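Local structure of beta-agarase B (Zobellia galactanivorans, 4ATF) at residues 125-130 and 141-146; 257-262 and 294-299; 134-139 and 251-256; 166-171 and 209-214. The protein cleaves the beta-1,4-linkages between beta-D-galactose and 3,6-anhydro-alpha-L-galactose in agarose, at random along the chain and with retention of anomeric configuration. The protein carries 1 engineered substitution. All blocks are in the same frame, centred on the assembly; numbering follows the deposited sequence. Where two conformers were deposited one is given.

Overall arrangement
All four contacts belong to the GH16 jelly roll, in which a substrate-lining sheet packs against a second sheet. Interaction 1 pairs two neighbouring strands of the lining sheet. Interactions 2 and 4 tie that sheet to the one behind it; interaction 3 joins the start of strand 137-145 to the loop leading into strand 255-262 of the same sheet. Strand 137-145 carries Glu-138 (interaction 3), the nucleophile by similarity, and position 143 (interaction 1), the proton donor by similarity. Centres of interactions 1 and 2 are about 8 Å apart, of 1 and 3 about 17 Å, of 3 and 4 about 11 Å. Galactose E meets interactions 1, 2 and 4, whereas galactose B meets interaction 3.

Interaction 1: residues 125-130 and 141-146; sequences ASDVWL and ILDAYG. Engineered in segment 141-146: Asp-143 (natural residue Glu). With GAL (beta-D-galactopyranose), chain E.
Residues 125-130 and 141-146 form an antiparallel pair in the beta hairpin of strands 125-132 and 137-145, buried near the centre of the chain. Ser-126 and Ala-144 are a hydrogen-bonded pair, with Ser-126 N 2.9 Å from Ala-144 O. Val-128 and Leu-142 are the next such pair. Val-128 O accepts twice, from Leu-142 N at 2.9 Å and from Ile-141 N at 2.7 Å. Two residues facing one make a classic beta bulge. The bulge is the added residue before the last acid of the GH16 signature E-x-D-x-x-E, here Glu-138 to position 143. It shifts the alternation, consistent with position 143, the proton donor by similarity, facing the same cleft as Glu-138, the probable nucleophile. Asp-143, engineered here, replaces the natural glutamate. Its OD1 lies 3.1 Å from Asp-127 OD1, the two carboxylates side by side with planes 46° apart. Asp-143 OD2 is hydrogen-bonded to His-165 ND1. On the same face, the Trp-129 indole carries galactose E: C5 of the sugar sits 3.7 Å above the ring plane, over its centre. Trp-129 CG lies between the backbone N and the carbonyl carbon (chi1 53°), which turns the ring under the sugar. On the opposite face, Val-128 CG1 meets Ile-141 CD1 at 4.1 Å. At the far end, a water links Ser-126 OG, Ala-144 O and Gly-146 N; Met-120 N is also hydrogen-bonded to that OG.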
# COMPACT_ATOMS: atom_id res chain seq x y z
N ALA A 125 9.68 2.12 -2.13
CA ALA A 125 8.41 2.12 -1.36
C ALA A 125 8.05 0.74 -0.84
O ALA A 125 8.26 -0.24 -1.56
CB ALA A 125 7.21 2.70 -2.22
N SER A 126 7.53 0.68 0.39
CA SER A 126 6.90 -0.52 1.00
C SER A 126 5.41 -0.27 1.04
O SER A 126 4.99 0.69 1.68
CB SER A 126 7.41 -0.67 2.44
OG SER A 126 8.82 -0.86 2.47
N ASP A 127 4.60 -1.05 0.30
CA ASP A 127 3.19 -0.69 0.05
C ASP A 127 2.22 -1.80 0.44
O ASP A 127 2.44 -2.98 0.07
CB ASP A 127 3.00 -0.46 -1.46
CG ASP A 127 3.82 0.70 -1.98
OD1 ASP A 127 3.83 1.74 -1.28
OD2 ASP A 127 4.46 0.58 -3.08
N VAL A 128 1.10 -1.42 1.07
CA VAL A 128 -0.09 -2.25 1.18
C VAL A 128 -1.23 -1.32 0.78
O VAL A 128 -1.44 -0.27 1.41
CB VAL A 128 -0.33 -2.71 2.66
CG1 VAL A 128 -1.64 -3.51 2.80
CG2 VAL A 128 0.87 -3.56 3.16
N TRP A 129 -2.00 -1.70 -0.24
CA TRP A 129 -3.00 -0.79 -0.81
C TRP A 129 -4.19 -1.51 -1.41
O TRP A 129 -4.15 -2.79 -1.57
CB TRP A 129 -2.31 0.21 -1.78
CG TRP A 129 -1.47 -0.35 -2.87
CD1 TRP A 129 -0.35 -1.17 -2.77
CD2 TRP A 129 -1.66 -0.09 -4.27
NE1 TRP A 129 0.16 -1.42 -4.03
CE2 TRP A 129 -0.62 -0.76 -4.96
CE3 TRP A 129 -2.60 0.69 -5.00
CZ2 TRP A 129 -0.50 -0.71 -6.37
CZ3 TRP A 129 -2.46 0.77 -6.41
CH2 TRP A 129 -1.41 0.05 -7.08
N LEU A 130 -5.26 -0.76 -1.74
CA LEU A 130 -6.51 -1.32 -2.32
C LEU A 130 -6.72 -0.62 -3.65
O LEU A 130 -6.51 0.63 -3.73
CB LEU A 130 -7.74 -1.00 -1.45
CG LEU A 130 -7.56 -1.44 0.02
CD1 LEU A 130 -8.85 -1.00 0.80
CD2 LEU A 130 -7.31 -2.97 0.15
N ILE A 141 -2.96 1.74 2.49
CA ILE A 141 -3.05 1.42 3.91
C ILE A 141 -1.65 1.73 4.49
O ILE A 141 -1.47 2.42 5.55
CB ILE A 141 -3.50 -0.04 4.11
CG1 ILE A 141 -4.94 -0.21 3.56
CG2 ILE A 141 -3.41 -0.49 5.61
CD1 ILE A 141 -5.30 -1.67 3.32
N LEU A 142 -0.63 1.34 3.72
CA LEU A 142 0.77 1.64 4.13
C LEU A 142 1.48 2.12 2.84
O LEU A 142 1.41 1.44 1.79
CB LEU A 142 1.50 0.38 4.61
CG LEU A 142 3.03 0.47 4.87
CD1 LEU A 142 3.39 1.55 5.91
CD2 LEU A 142 3.59 -0.96 5.35
N ASP A 143 2.18 3.24 2.90
CA ASP A 143 2.99 3.66 1.76
C ASP A 143 4.16 4.42 2.41
O ASP A 143 3.98 5.53 2.98
CB ASP A 143 2.17 4.54 0.77
CG ASP A 143 3.08 5.27 -0.29
OD1 ASP A 143 4.06 4.77 -0.83
OD2 ASP A 143 2.78 6.39 -0.64
N ALA A 144 5.33 3.79 2.46
CA ALA A 144 6.46 4.35 3.25
C ALA A 144 7.78 4.08 2.57
O ALA A 144 7.95 3.01 1.98
CB ALA A 144 6.48 3.72 4.73
N TYR A 145 8.70 5.03 2.70
CA TYR A 145 10.06 4.99 2.12
C TYR A 145 10.96 4.93 3.35
O TYR A 145 11.29 5.95 3.95
CB TYR A 145 10.32 6.28 1.27
CG TYR A 145 9.22 6.46 0.24
CD1 TYR A 145 8.04 7.15 0.58
CD2 TYR A 145 9.28 5.88 -1.05
CE1 TYR A 145 6.99 7.31 -0.33
CE2 TYR A 145 8.19 6.07 -1.99
CZ TYR A 145 7.07 6.77 -1.61
OH TYR A 145 5.97 6.96 -2.46
N GLY A 146 11.36 3.73 3.78
CA GLY A 146 11.97 3.60 5.11
C GLY A 146 13.46 3.89 5.35
O GLY A 146 13.87 3.90 6.52
C1 GAL E . -0.26 4.98 -4.75
C2 GAL E . -0.22 5.15 -6.26
C3 GAL E . -0.28 3.87 -7.09
C4 GAL E . 0.87 2.97 -6.58
C5 GAL E . 0.77 2.85 -5.03
C6 GAL E . 1.80 1.88 -4.42
O2 GAL E . -1.38 5.88 -6.56
O3 GAL E . -0.07 4.30 -8.45
O4 GAL E . 2.08 3.61 -6.91
O5 GAL E . 0.75 4.09 -4.32
O6 GAL E . 1.48 1.85 -3.03
O HOH W 1 10.39 1.42 2.24

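Interaction 2: residues 257-262 and 294-299; sequences IIINTE and FGVDWI. With NA (sodium ion), chain I; GAL (beta-D-galactopyranose), chain E.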
# COMPACT_ATOMS: atom_id res chain seq x y z
N ILE A 257 -6.73 -6.24 -2.96
CA ILE A 257 -5.72 -5.88 -1.98
C ILE A 257 -4.39 -6.14 -2.67
O ILE A 257 -4.21 -7.20 -3.27
CB ILE A 257 -5.84 -6.79 -0.73
CG1 ILE A 257 -7.25 -6.67 -0.08
CG2 ILE A 257 -4.65 -6.48 0.26
CD1 ILE A 257 -7.45 -7.75 1.07
N ILE A 258 -3.49 -5.17 -2.64
CA ILE A 258 -2.19 -5.34 -3.35
C ILE A 258 -1.08 -5.11 -2.29
O ILE A 258 -1.20 -4.17 -1.48
CB ILE A 258 -2.05 -4.31 -4.53
CG1 ILE A 258 -3.27 -4.46 -5.49
CG2 ILE A 258 -0.68 -4.40 -5.21
CD1 ILE A 258 -3.21 -3.54 -6.73
N ILE A 259 -0.05 -5.98 -2.27
CA ILE A 259 1.13 -5.80 -1.40
C ILE A 259 2.35 -5.81 -2.34
O ILE A 259 2.53 -6.77 -3.08
CB ILE A 259 1.21 -6.95 -0.34
CG1 ILE A 259 -0.09 -6.98 0.47
CG2 ILE A 259 2.52 -6.74 0.54
CD1 ILE A 259 -0.16 -8.06 1.59
N ASN A 260 3.21 -4.78 -2.29
CA ASN A 260 4.34 -4.74 -3.18
C ASN A 260 5.40 -3.82 -2.67
O ASN A 260 5.27 -3.24 -1.57
CB ASN A 260 3.91 -4.37 -4.66
CG ASN A 260 3.56 -2.87 -4.87
OD1 ASN A 260 4.05 -2.01 -4.18
ND2 ASN A 260 2.72 -2.59 -5.86
N THR A 261 6.50 -3.75 -3.43
CA THR A 261 7.45 -2.64 -3.31
C THR A 261 7.51 -1.99 -4.67
O THR A 261 7.14 -2.66 -5.68
CB THR A 261 8.86 -3.06 -2.76
OG1 THR A 261 9.53 -3.91 -3.71
CG2 THR A 261 8.70 -3.84 -1.42
N GLU A 262 8.01 -0.74 -4.74
CA GLU A 262 8.01 0.05 -6.02
C GLU A 262 9.15 1.03 -6.02
O GLU A 262 9.43 1.67 -4.98
CB GLU A 262 6.72 0.91 -6.25
CG GLU A 262 5.47 0.15 -6.55
CD GLU A 262 4.19 1.05 -6.71
OE1 GLU A 262 4.28 2.29 -6.65
OE2 GLU A 262 3.07 0.51 -6.79
N PHE A 294 10.91 -6.59 2.22
CA PHE A 294 9.71 -6.08 2.87
C PHE A 294 9.01 -7.32 3.46
O PHE A 294 8.84 -8.33 2.74
CB PHE A 294 8.84 -5.38 1.80
CG PHE A 294 7.54 -4.82 2.33
CD1 PHE A 294 7.45 -4.29 3.64
CD2 PHE A 294 6.40 -4.85 1.53
CE1 PHE A 294 6.21 -3.78 4.14
CE2 PHE A 294 5.18 -4.32 1.98
CZ PHE A 294 5.07 -3.77 3.29
N GLY A 295 8.69 -7.28 4.76
CA GLY A 295 8.10 -8.45 5.45
C GLY A 295 6.73 -8.07 5.98
O GLY A 295 6.56 -6.96 6.54
N VAL A 296 5.77 -8.96 5.76
CA VAL A 296 4.41 -8.77 6.26
C VAL A 296 4.10 -9.98 7.12
O VAL A 296 4.09 -11.10 6.63
CB VAL A 296 3.34 -8.61 5.12
CG1 VAL A 296 1.91 -8.57 5.69
CG2 VAL A 296 3.62 -7.34 4.35
N ASP A 297 3.91 -9.78 8.43
CA ASP A 297 3.60 -10.89 9.35
C ASP A 297 2.16 -11.38 9.10
O ASP A 297 1.90 -12.59 9.04
CB ASP A 297 3.80 -10.40 10.81
CG ASP A 297 3.61 -11.50 11.86
OD1 ASP A 297 3.54 -12.69 11.49
OD2 ASP A 297 3.52 -11.17 13.07
N TRP A 298 1.22 -10.45 8.93
CA TRP A 298 -0.18 -10.83 8.63
C TRP A 298 -1.00 -9.67 8.11
O TRP A 298 -0.60 -8.49 8.22
CB TRP A 298 -0.89 -11.49 9.85
CG TRP A 298 -0.71 -10.81 11.26
CD1 TRP A 298 0.05 -11.29 12.36
CD2 TRP A 298 -1.37 -9.61 11.73
NE1 TRP A 298 -0.13 -10.42 13.47
CE2 TRP A 298 -0.98 -9.40 13.10
CE3 TRP A 298 -2.23 -8.69 11.11
CZ2 TRP A 298 -1.45 -8.30 13.86
CZ3 TRP A 298 -2.69 -7.59 11.85
CH2 TRP A 298 -2.29 -7.41 13.22
N ILE A 299 -2.13 -10.00 7.52
CA ILE A 299 -3.09 -9.03 7.08
C ILE A 299 -4.47 -9.57 7.47
O ILE A 299 -4.81 -10.74 7.15
CB ILE A 299 -2.95 -8.68 5.57
CG1 ILE A 299 -3.96 -7.52 5.20
CG2 ILE A 299 -3.09 -9.93 4.70
CD1 ILE A 299 -3.62 -6.89 3.83
NA NA I . 2.77 -14.48 10.13
C1 GAL E . -0.26 4.98 -4.75
C2 GAL E . -0.22 5.15 -6.26
C3 GAL E . -0.28 3.87 -7.09
C4 GAL E . 0.87 2.97 -6.58
C5 GAL E . 0.77 2.85 -5.03
C6 GAL E . 1.80 1.88 -4.42
O2 GAL E . -1.38 5.88 -6.56
O3 GAL E . -0.07 4.30 -8.45
O4 GAL E . 2.08 3.61 -6.91
O5 GAL E . 0.75 4.09 -4.32
O6 GAL E . 1.48 1.85 -3.03
O HOH W 2 1.99 -15.32 12.24
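Ile-259 and Phe-294 meet across two strands that share no hydrogen bond: residues 257-262 and 294-299 touch mainly through side chains. This is the inside of the GH16 jelly-roll sandwich, where the substrate-lining sheet lies on the outer one. The strand axes approach to 8.7 Å and run at 159°, nearly antiparallel. Every second residue of 257-262 points toward the other strand. Ile-259 CG2 lies in the middle, 3.9 Å from Phe-294 CE2 and 4.0 Å from Val-296 CG2. The Ile-259 and Phe-294 side chains cross at about a right angle. Phe-294 CG is anti to the backbone N (chi1 179°), which carries the ring toward Ile-259. At one end Thr-261 CG2 slides past Phe-294, 3.6 Å from its CB. At the other end Ile-257 CG2 meets Ile-299 CD1 at 3.7 Å, the side chains passing in opposite directions. Met-120 and Ala-117 add to the packing round Phe-294. The two outer faces of the sandwich hold different sites. Asp-297 and Trp-298 form a classic bulge facing Arg-116, and Asp-297 binds the sodium ion through O and OD1. A water, Asn-37, Glu-39 and Gly-81 complete that metal site. Asp-297 OD2 makes a salt bridge with Arg-116. On the cleft side, Glu-262 binds the substrate: galactose E donates from O4 to Glu-262 OE1 over 2.6 Å.

Interaction 3: residues 134-139 and 251-256; sequences DDTQEI and LNKEMD. With GAL (beta-D-galactopyranose), chain B.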
# COMPACT_ATOMS: atom_id res chain seq x y z
N ASP A 134 -11.06 -1.40 -12.22
CA ASP A 134 -10.92 -0.52 -13.39
C ASP A 134 -9.89 0.57 -13.19
O ASP A 134 -9.79 1.46 -14.06
CB ASP A 134 -12.29 0.04 -13.83
CG ASP A 134 -12.85 1.08 -12.81
OD1 ASP A 134 -12.16 1.42 -11.79
OD2 ASP A 134 -14.00 1.55 -13.04
N ASP A 135 -9.09 0.48 -12.10
CA ASP A 135 -7.93 1.40 -11.82
C ASP A 135 -8.37 2.87 -11.56
O ASP A 135 -7.58 3.77 -11.69
CB ASP A 135 -6.92 1.37 -12.97
CG ASP A 135 -6.15 0.01 -13.06
OD1 ASP A 135 -6.05 -0.66 -12.02
OD2 ASP A 135 -5.67 -0.36 -14.14
N THR A 136 -9.66 3.09 -11.29
CA THR A 136 -10.09 4.43 -10.99
C THR A 136 -10.11 4.86 -9.52
O THR A 136 -10.22 6.09 -9.29
CB THR A 136 -11.48 4.71 -11.57
OG1 THR A 136 -12.45 3.82 -10.96
CG2 THR A 136 -11.45 4.64 -13.13
N GLN A 137 -10.10 3.92 -8.56
CA GLN A 137 -10.24 4.27 -7.19
C GLN A 137 -9.22 3.42 -6.36
O GLN A 137 -9.03 2.22 -6.62
CB GLN A 137 -11.70 3.99 -6.70
CG GLN A 137 -12.74 4.81 -7.48
CD GLN A 137 -14.19 4.45 -7.10
OE1 GLN A 137 -15.17 4.97 -7.69
NE2 GLN A 137 -14.34 3.62 -6.10
N GLU A 138 -8.55 4.07 -5.41
CA GLU A 138 -7.39 3.50 -4.70
C GLU A 138 -7.38 4.00 -3.25
O GLU A 138 -7.74 5.17 -3.01
CB GLU A 138 -6.06 3.95 -5.38
CG GLU A 138 -4.78 3.29 -4.75
CD GLU A 138 -4.20 4.07 -3.51
OE1 GLU A 138 -4.58 5.25 -3.28
OE2 GLU A 138 -3.34 3.53 -2.73
N ILE A 139 -7.00 3.14 -2.29
CA ILE A 139 -6.87 3.52 -0.88
C ILE A 139 -5.52 2.97 -0.41
O ILE A 139 -5.27 1.76 -0.58
CB ILE A 139 -8.00 2.94 0.01
CG1 ILE A 139 -9.37 3.55 -0.38
CG2 ILE A 139 -7.66 3.23 1.55
CD1 ILE A 139 -10.59 2.68 0.07
N LEU A 251 -15.67 6.74 -3.10
CA LEU A 251 -14.91 5.45 -3.12
C LEU A 251 -15.89 4.27 -2.94
O LEU A 251 -16.04 3.71 -1.86
CB LEU A 251 -13.81 5.47 -2.04
CG LEU A 251 -12.69 6.56 -2.26
CD1 LEU A 251 -11.83 6.71 -1.01
CD2 LEU A 251 -11.82 6.17 -3.44
N ASN A 252 -16.60 3.91 -4.00
CA ASN A 252 -17.71 2.96 -3.89
C ASN A 252 -17.36 1.60 -4.50
O ASN A 252 -18.07 0.61 -4.28
CB ASN A 252 -18.97 3.50 -4.63
CG ASN A 252 -18.78 3.50 -6.19
OD1 ASN A 252 -17.82 4.15 -6.71
ND2 ASN A 252 -19.59 2.72 -6.91
N LYS A 253 -16.29 1.54 -5.31
CA LYS A 253 -16.08 0.29 -6.08
C LYS A 253 -15.36 -0.76 -5.24
O LYS A 253 -14.42 -0.41 -4.49
CB LYS A 253 -15.25 0.59 -7.35
CG LYS A 253 -16.02 1.52 -8.38
CD LYS A 253 -15.15 1.94 -9.55
CE LYS A 253 -16.03 2.80 -10.49
NZ LYS A 253 -15.20 3.65 -11.51
N GLU A 254 -15.74 -2.03 -5.36
CA GLU A 254 -14.99 -3.11 -4.65
C GLU A 254 -13.51 -3.13 -5.14
O GLU A 254 -13.20 -2.68 -6.30
CB GLU A 254 -15.71 -4.48 -4.83
CG GLU A 254 -15.58 -5.03 -6.24
CD GLU A 254 -16.39 -6.28 -6.48
OE1 GLU A 254 -16.93 -6.88 -5.49
OE2 GLU A 254 -16.52 -6.64 -7.67
N MET A 255 -12.58 -3.59 -4.26
CA MET A 255 -11.14 -3.36 -4.55
C MET A 255 -10.33 -4.64 -4.27
O MET A 255 -10.68 -5.42 -3.37
CB MET A 255 -10.58 -2.22 -3.70
CG MET A 255 -11.19 -0.85 -4.05
SD MET A 255 -10.37 0.48 -3.19
CE MET A 255 -11.51 1.86 -3.57
N ASP A 256 -9.28 -4.84 -5.09
CA ASP A 256 -8.23 -5.82 -4.88
C ASP A 256 -7.28 -5.32 -3.75
O ASP A 256 -7.02 -4.12 -3.62
CB ASP A 256 -7.35 -5.91 -6.16
CG ASP A 256 -8.09 -6.54 -7.38
OD1 ASP A 256 -9.06 -7.33 -7.23
OD2 ASP A 256 -7.66 -6.26 -8.53
C1 GAL B . -1.58 1.54 -14.04
C2 GAL B . -2.58 0.72 -14.87
C3 GAL B . -1.93 0.26 -16.19
C4 GAL B . -1.28 1.44 -16.93
C5 GAL B . -0.35 2.23 -15.98
C6 GAL B . 0.23 3.35 -16.83
O2 GAL B . -3.15 -0.39 -14.14
O3 GAL B . -2.97 -0.23 -17.02
O4 GAL B . -2.30 2.37 -17.25
O5 GAL B . -1.09 2.67 -14.80
O6 GAL B . 1.16 3.86 -15.93
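Lys-253 lays its extended chain across Gln-137 at about a right angle, with Lys-253 CD 3.6 Å from Gln-137 CD. The chain runs on to a polar end. Lys-253 NZ donates to Asp-134 OD2 at 2.9 Å, on the syn lone pair, in a salt bridge. It also donates to Thr-136 OG1 at 2.8 Å. That hydroxyl in turn donates to Asp-134 OD1 at 2.6 Å. Thr-136 N reaches the same oxygen from the same face of the carboxylate, closing an Asx turn. Asp-134 is thus held through both oxygens. An alanine in place of Lys-253 would probably leave the Asp-134 carboxylate without its salt-bridge mate and open a gap over Gln-137. Deeper in, the contact is apolar. Met-255 CE rests between Gln-137 CB and Ile-139 CD1, 3.8 Å from the latter. Leu-251 CD1 lies beside Ile-139 CG1 at 4.1 Å. Trp-205 covers Met-255 and Ile-139 as well. The turn also presents Asp-135, whose OD2 accepts from O2 of galactose B at 2.5 Å. Glu-138, between Gln-137 and Ile-139, points away from this packing into the GH16 catalytic cleft, where it is the nucleophile by similarity.

Interaction 4: residues 166-171 and 209-214; sequences ISHHVF and WHLEYY. With GAL (beta-D-galactopyranose), chain E; AAL (3,6-anhydro-alpha-L-galactopyranose), chain C.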
# COMPACT_ATOMS: atom_id res chain seq x y z
N ILE A 166 -0.35 8.30 4.23
CA ILE A 166 -1.66 7.68 4.37
C ILE A 166 -2.64 8.43 3.51
O ILE A 166 -3.07 9.50 3.88
CB ILE A 166 -2.14 7.58 5.89
CG1 ILE A 166 -1.72 8.84 6.69
CG2 ILE A 166 -1.49 6.31 6.55
CD1 ILE A 166 -2.30 8.87 8.13
N SER A 167 -3.07 7.83 2.41
CA SER A 167 -3.79 8.62 1.41
C SER A 167 -4.77 7.73 0.62
O SER A 167 -4.99 6.56 0.96
CB SER A 167 -2.73 9.28 0.49
OG SER A 167 -3.29 10.37 -0.23
N HIS A 168 -5.37 8.34 -0.41
CA HIS A 168 -6.30 7.67 -1.31
C HIS A 168 -6.20 8.43 -2.64
O HIS A 168 -5.75 9.61 -2.66
CB HIS A 168 -7.74 7.68 -0.73
CG HIS A 168 -8.46 8.98 -0.94
ND1 HIS A 168 -8.30 10.07 -0.10
CD2 HIS A 168 -9.31 9.38 -1.93
CE1 HIS A 168 -9.04 11.07 -0.54
NE2 HIS A 168 -9.67 10.68 -1.64
N HIS A 169 -6.61 7.81 -3.75
CA HIS A 169 -6.55 8.48 -5.07
C HIS A 169 -7.83 8.20 -5.80
O HIS A 169 -8.39 7.12 -5.65
CB HIS A 169 -5.39 7.93 -5.96
CG HIS A 169 -4.02 8.20 -5.43
ND1 HIS A 169 -3.16 9.08 -6.04
CD2 HIS A 169 -3.33 7.67 -4.38
CE1 HIS A 169 -2.01 9.12 -5.37
NE2 HIS A 169 -2.09 8.28 -4.35
N VAL A 170 -8.26 9.14 -6.64
CA VAL A 170 -9.27 8.85 -7.65
C VAL A 170 -8.64 9.24 -8.96
O VAL A 170 -7.87 10.23 -9.01
CB VAL A 170 -10.65 9.50 -7.35
CG1 VAL A 170 -11.32 8.82 -6.12
CG2 VAL A 170 -10.55 10.99 -7.16
N PHE A 171 -8.90 8.47 -10.02
CA PHE A 171 -8.23 8.74 -11.34
C PHE A 171 -9.24 8.92 -12.45
O PHE A 171 -10.35 8.37 -12.37
CB PHE A 171 -7.33 7.57 -11.78
CG PHE A 171 -6.26 7.21 -10.80
CD1 PHE A 171 -5.01 7.86 -10.81
CD2 PHE A 171 -6.52 6.22 -9.84
CE1 PHE A 171 -4.03 7.53 -9.81
CE2 PHE A 171 -5.56 5.85 -8.87
CZ PHE A 171 -4.30 6.50 -8.85
N TRP A 209 -17.49 7.96 1.37
CA TRP A 209 -17.06 9.31 1.78
C TRP A 209 -16.29 9.39 3.11
O TRP A 209 -16.11 10.49 3.67
CB TRP A 209 -18.25 10.27 1.78
CG TRP A 209 -18.93 10.36 0.43
CD1 TRP A 209 -20.18 9.87 0.10
CD2 TRP A 209 -18.38 10.93 -0.79
NE1 TRP A 209 -20.46 10.16 -1.27
CE2 TRP A 209 -19.35 10.76 -1.82
CE3 TRP A 209 -17.13 11.52 -1.10
CZ2 TRP A 209 -19.15 11.22 -3.13
CZ3 TRP A 209 -16.91 11.97 -2.41
CH2 TRP A 209 -17.93 11.84 -3.40
N HIS A 210 -15.85 8.24 3.64
CA HIS A 210 -15.34 8.24 5.02
C HIS A 210 -14.27 7.15 5.19
O HIS A 210 -14.57 5.95 5.08
CB HIS A 210 -16.51 8.03 6.07
CG HIS A 210 -16.10 8.36 7.46
ND1 HIS A 210 -15.46 7.46 8.30
CD2 HIS A 210 -16.19 9.51 8.16
CE1 HIS A 210 -15.21 8.04 9.47
NE2 HIS A 210 -15.64 9.29 9.40
N LEU A 211 -13.03 7.59 5.48
CA LEU A 211 -11.85 6.69 5.73
C LEU A 211 -11.29 7.06 7.09
O LEU A 211 -11.20 8.23 7.40
CB LEU A 211 -10.74 6.94 4.66
CG LEU A 211 -11.15 6.71 3.19
CD1 LEU A 211 -9.97 7.14 2.21
CD2 LEU A 211 -11.60 5.22 2.98
N GLU A 212 -10.90 6.08 7.89
CA GLU A 212 -10.15 6.34 9.14
C GLU A 212 -8.89 5.52 9.10
O GLU A 212 -8.97 4.33 8.82
CB GLU A 212 -10.99 5.85 10.35
CG GLU A 212 -12.27 6.70 10.50
CD GLU A 212 -13.23 6.06 11.49
OE1 GLU A 212 -12.92 5.00 12.11
OE2 GLU A 212 -14.28 6.65 11.67
N TYR A 213 -7.73 6.13 9.41
CA TYR A 213 -6.43 5.43 9.38
C TYR A 213 -5.99 5.19 10.82
O TYR A 213 -6.13 6.09 11.67
CB TYR A 213 -5.36 6.32 8.65
CG TYR A 213 -5.67 6.52 7.18
CD1 TYR A 213 -6.52 7.57 6.76
CD2 TYR A 213 -5.17 5.64 6.23
CE1 TYR A 213 -6.82 7.78 5.40
CE2 TYR A 213 -5.44 5.84 4.82
CZ TYR A 213 -6.28 6.91 4.44
OH TYR A 213 -6.54 7.13 3.10
N TYR A 214 -5.41 4.01 11.08
CA TYR A 214 -5.00 3.57 12.41
C TYR A 214 -3.57 3.05 12.36
O TYR A 214 -3.19 2.27 11.46
CB TYR A 214 -5.91 2.40 12.89
CG TYR A 214 -7.33 2.85 13.12
CD1 TYR A 214 -8.27 2.90 12.04
CD2 TYR A 214 -7.77 3.26 14.40
CE1 TYR A 214 -9.65 3.34 12.28
CE2 TYR A 214 -9.08 3.71 14.63
CZ TYR A 214 -9.99 3.76 13.59
OH TYR A 214 -11.26 4.23 13.95
C1 GAL E . -0.26 4.98 -4.75
C2 GAL E . -0.22 5.15 -6.26
C3 GAL E . -0.28 3.87 -7.09
C4 GAL E . 0.87 2.97 -6.58
C5 GAL E . 0.77 2.85 -5.03
C6 GAL E . 1.80 1.88 -4.42
O2 GAL E . -1.38 5.88 -6.56
O3 GAL E . -0.07 4.30 -8.45
O4 GAL E . 2.08 3.61 -6.91
O5 GAL E . 0.75 4.09 -4.32
O6 GAL E . 1.48 1.85 -3.03
C1 AAL C . -1.18 4.06 -9.34
C2 AAL C . -0.86 4.78 -10.69
C3 AAL C . -1.76 4.14 -11.80
C4 AAL C . -1.69 2.66 -11.94
C5 AAL C . -2.19 2.21 -10.58
C6 AAL C . -3.52 3.02 -10.55
O2 AAL C . 0.51 4.59 -11.01
O3 AAL C . -3.17 4.20 -11.35
O4 AAL C . -2.38 2.02 -12.97
O5 AAL C . -1.33 2.58 -9.47
O HOH W 3 -7.09 9.84 2.24
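The hydroxyl of Tyr-213 is gripped by two partners: it donates to Ser-167 O at 2.7 Å and accepts from a water at 2.9 Å. The same water lies 2.6 Å from His-168 ND1, in the plane of that ring and at its edge. In the GH16 jelly roll this joins strand 164-172 of the substrate-lining sheet to strand 210-215 of the sheet behind. The donor stands 73° out of the Ser-167 carbonyl plane, well away from the in-plane lone-pair directions. Ile-166 CB lies over one face of the tyrosine ring, 3.9 Å from its centroid, a CH-pi contact offset toward the rim. With CG anti to the carbonyl carbon (chi1 -66°), the Tyr-213 side chain runs opposite to that of Ile-166 and brings its hydroxyl to Ser-167 O. A phenylalanine in place of Tyr-213 would probably leave Ser-167 O and the water without the hydroxyl that joins them. Leu-211 CD1 packs against His-168 CB at 3.7 Å in the given conformer. His-168 NE2 is hydrogen-bonded to Ile-229 O. The next residue, His-169, binds substrate, its ND1 hydrogen-bonded to Asp-178 OD1. O2 of galactose E sits over the centre of the His-169 ring, 3.3 Å above its plane.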